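Local coordinates for protein putative metalloprotease II (Bacteroides fragilis, PDB 4ON1) that probably acts as a zinc-dependent metalloendopeptidase, an extracellular enzyme related to fragilysin and encoded in the pathogenicity island of this bacterium, at residues H19-R24 with A93-Q98. Sequence-based numbering, arbitrary orientation.
Sequences HVLNLR and ATIRLQ
No ring or amide lies within the contact where L21 and L23 meet I95, which is made by methyl groups alone; the ring residue Y106, from strand 102-109, packs against L23 and L97. L21 and I95 reach toward each other tip to tip, with L21 CD2 3.8 Å from I95 CD1. On I95, CG1 lies anti to the carbonyl carbon (chi1 -62°), and the nearly trans chi2 of -168° extends this branch toward L21 CD2. I95 CD1 also comes within 4.3 Å of L23 CD2, more loosely, so it rests against both leucines. L97 lies further off, its CD2 4.9 Å from L23 CD1. At the end of strand 19-22, N22 OD1 accepts from R24 N at 3.0 Å in a bent bond (134° at the hydrogen), an Asx turn. L31 of helix 28-35 touches both L21 and I95. The backbones are not paired: L23 and I95, the closest residues, have CA atoms 9.4 Å apart. Away from the zinc site, buried apolar side chains thus join strand 19-22, which runs parallel to strand 43-49, to strand 92-99, which pairs antiparallel with 84-88 and 102-109, in the apolar core of the fragilysin-like N-terminal domain.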
loop_
_atom_site.group_PDB
_atom_site.type_symbol
_atom_site.label_atom_id
_atom_site.label_comp_id
_atom_site.label_asym_id
_atom_site.label_seq_id
_atom_site.Cartn_x
_atom_site.Cartn_y
_atom_site.Cartn_z
ATOM N N HIS A 19 17.147 6.400 19.719
ATOM C CA HIS A 19 16.080 7.396 19.618
ATOM C C HIS A 19 14.989 7.186 20.659
ATOM O O HIS A 19 14.751 6.060 21.103
ATOM C CB HIS A 19 15.440 7.366 18.222
ATOM C CG HIS A 19 16.429 7.316 17.100
ATOM N ND1 HIS A 19 16.988 8.448 16.548
ATOM C CD2 HIS A 19 16.958 6.267 16.425
ATOM C CE1 HIS A 19 17.821 8.101 15.584
ATOM N NE2 HIS A 19 17.822 6.783 15.488
ATOM N N VAL A 20 14.319 8.275 21.024
ATOM C CA VAL A 20 13.085 8.206 21.794
ATOM C C VAL A 20 11.992 8.872 20.982
ATOM O O VAL A 20 12.256 9.773 20.185
ATOM C CB VAL A 20 13.183 8.902 23.173
ATOM C CG1 VAL A 20 14.337 8.351 23.983
ATOM C CG2 VAL A 20 13.295 10.424 23.004
ATOM N N LEU A 21 10.764 8.416 21.178
ATOM C CA LEU A 21 9.636 8.929 20.426
ATOM C C LEU A 21 8.365 8.738 21.232
ATOM O O LEU A 21 8.011 7.614 21.596
ATOM C CB LEU A 21 9.540 8.226 19.065
ATOM C CG LEU A 21 8.510 8.725 18.048
ATOM C CD1 LEU A 21 8.758 10.186 17.689
ATOM C CD2 LEU A 21 8.546 7.861 16.793
ATOM N N ASN A 22 7.701 9.849 21.533
ATOM C CA ASN A 22 6.412 9.817 22.215
ATOM C C ASN A 22 5.316 9.831 21.160
ATOM O O ASN A 22 5.070 10.850 20.523
ATOM C CB ASN A 22 6.279 11.001 23.180
ATOM C CG ASN A 22 4.998 10.951 24.002
ATOM O OD1 ASN A 22 3.975 10.430 23.558
ATOM N ND2 ASN A 22 5.052 11.498 25.208
ATOM N N LEU A 23 4.673 8.682 20.981
ATOM C CA LEU A 23 3.685 8.498 19.927
ATOM C C LEU A 23 2.470 9.407 20.085
ATOM O O LEU A 23 1.822 9.763 19.099
ATOM C CB LEU A 23 3.242 7.030 19.880
ATOM C CG LEU A 23 4.309 6.018 19.438
ATOM C CD1 LEU A 23 3.876 4.600 19.757
ATOM C CD2 LEU A 23 4.577 6.157 17.943
ATOM N N ARG A 24 2.154 9.781 21.317
ATOM C CA ARG A 24 1.016 10.658 21.553
ATOM C C ARG A 24 1.303 12.111 21.158
ATOM O O ARG A 24 0.433 12.799 20.629
ATOM C CB ARG A 24 0.602 10.607 23.025
ATOM C CG ARG A 24 -0.122 9.341 23.439
ATOM C CD ARG A 24 -1.454 9.663 24.104
ATOM N NE ARG A 24 -2.155 8.450 24.518
ATOM C CZ ARG A 24 -2.312 8.069 25.781
ATOM N NH1 ARG A 24 -1.840 8.820 26.768
ATOM N NH2 ARG A 24 -2.959 6.946 26.059
ATOM N N ALA A 93 4.761 11.372 7.300
ATOM C CA ALA A 93 5.426 10.157 7.747
ATOM C C ALA A 93 4.417 9.314 8.487
ATOM O O ALA A 93 3.418 9.835 8.994
ATOM C CB ALA A 93 6.629 10.473 8.641
ATOM N N THR A 94 4.649 8.007 8.519
ATOM C CA THR A 94 3.732 7.102 9.200
ATOM C C THR A 94 4.499 6.024 9.931
ATOM O O THR A 94 5.628 5.705 9.573
ATOM C CB THR A 94 2.752 6.392 8.225
ATOM O OG1 THR A 94 3.478 5.455 7.423
ATOM C CG2 THR A 94 2.030 7.395 7.333
ATOM N N ILE A 95 3.857 5.460 10.943
ATOM C CA ILE A 95 4.310 4.256 11.609
ATOM C C ILE A 95 3.120 3.333 11.710
ATOM O O ILE A 95 2.022 3.770 12.056
ATOM C CB ILE A 95 4.855 4.513 13.033
ATOM C CG1 ILE A 95 6.070 5.434 13.014
ATOM C CG2 ILE A 95 5.245 3.196 13.696
ATOM C CD1 ILE A 95 6.793 5.467 14.350
ATOM N N ARG A 96 3.326 2.065 11.378
ATOM C CA ARG A 96 2.288 1.064 11.550
ATOM C C ARG A 96 2.816 -0.026 12.460
ATOM O O ARG A 96 3.887 -0.583 12.208
ATOM C CB ARG A 96 1.849 0.488 10.196
ATOM C CG ARG A 96 0.795 -0.593 10.312
ATOM C CD ARG A 96 0.272 -1.015 8.956
ATOM N NE ARG A 96 -0.541 0.030 8.345
ATOM C CZ ARG A 96 -1.192 -0.105 7.197
ATOM N NH1 ARG A 96 -1.135 -1.251 6.532
ATOM N NH2 ARG A 96 -1.907 0.905 6.720
ATOM N N LEU A 97 2.086 -0.321 13.530
ATOM C CA LEU A 97 2.503 -1.397 14.413
ATOM C C LEU A 97 1.338 -2.015 15.176
ATOM O O LEU A 97 0.200 -1.549 15.088
ATOM C CB LEU A 97 3.573 -0.891 15.384
ATOM C CG LEU A 97 3.385 0.481 16.032
ATOM C CD1 LEU A 97 2.277 0.460 17.055
ATOM C CD2 LEU A 97 4.681 0.942 16.673
ATOM N N GLN A 98 1.634 -3.074 15.920
ATOM C CA GLN A 98 0.614 -3.768 16.687
ATOM C C GLN A 98 0.512 -3.229 18.107
ATOM O O GLN A 98 1.510 -3.139 18.821
ATOM C CB GLN A 98 0.904 -5.268 16.713
ATOM C CG GLN A 98 1.007 -5.890 15.328
ATOM C CD GLN A 98 -0.272 -6.591 14.915
ATOM O OE1 GLN A 98 -1.345 -6.326 15.461
ATOM N NE2 GLN A 98 -0.165 -7.493 13.944
#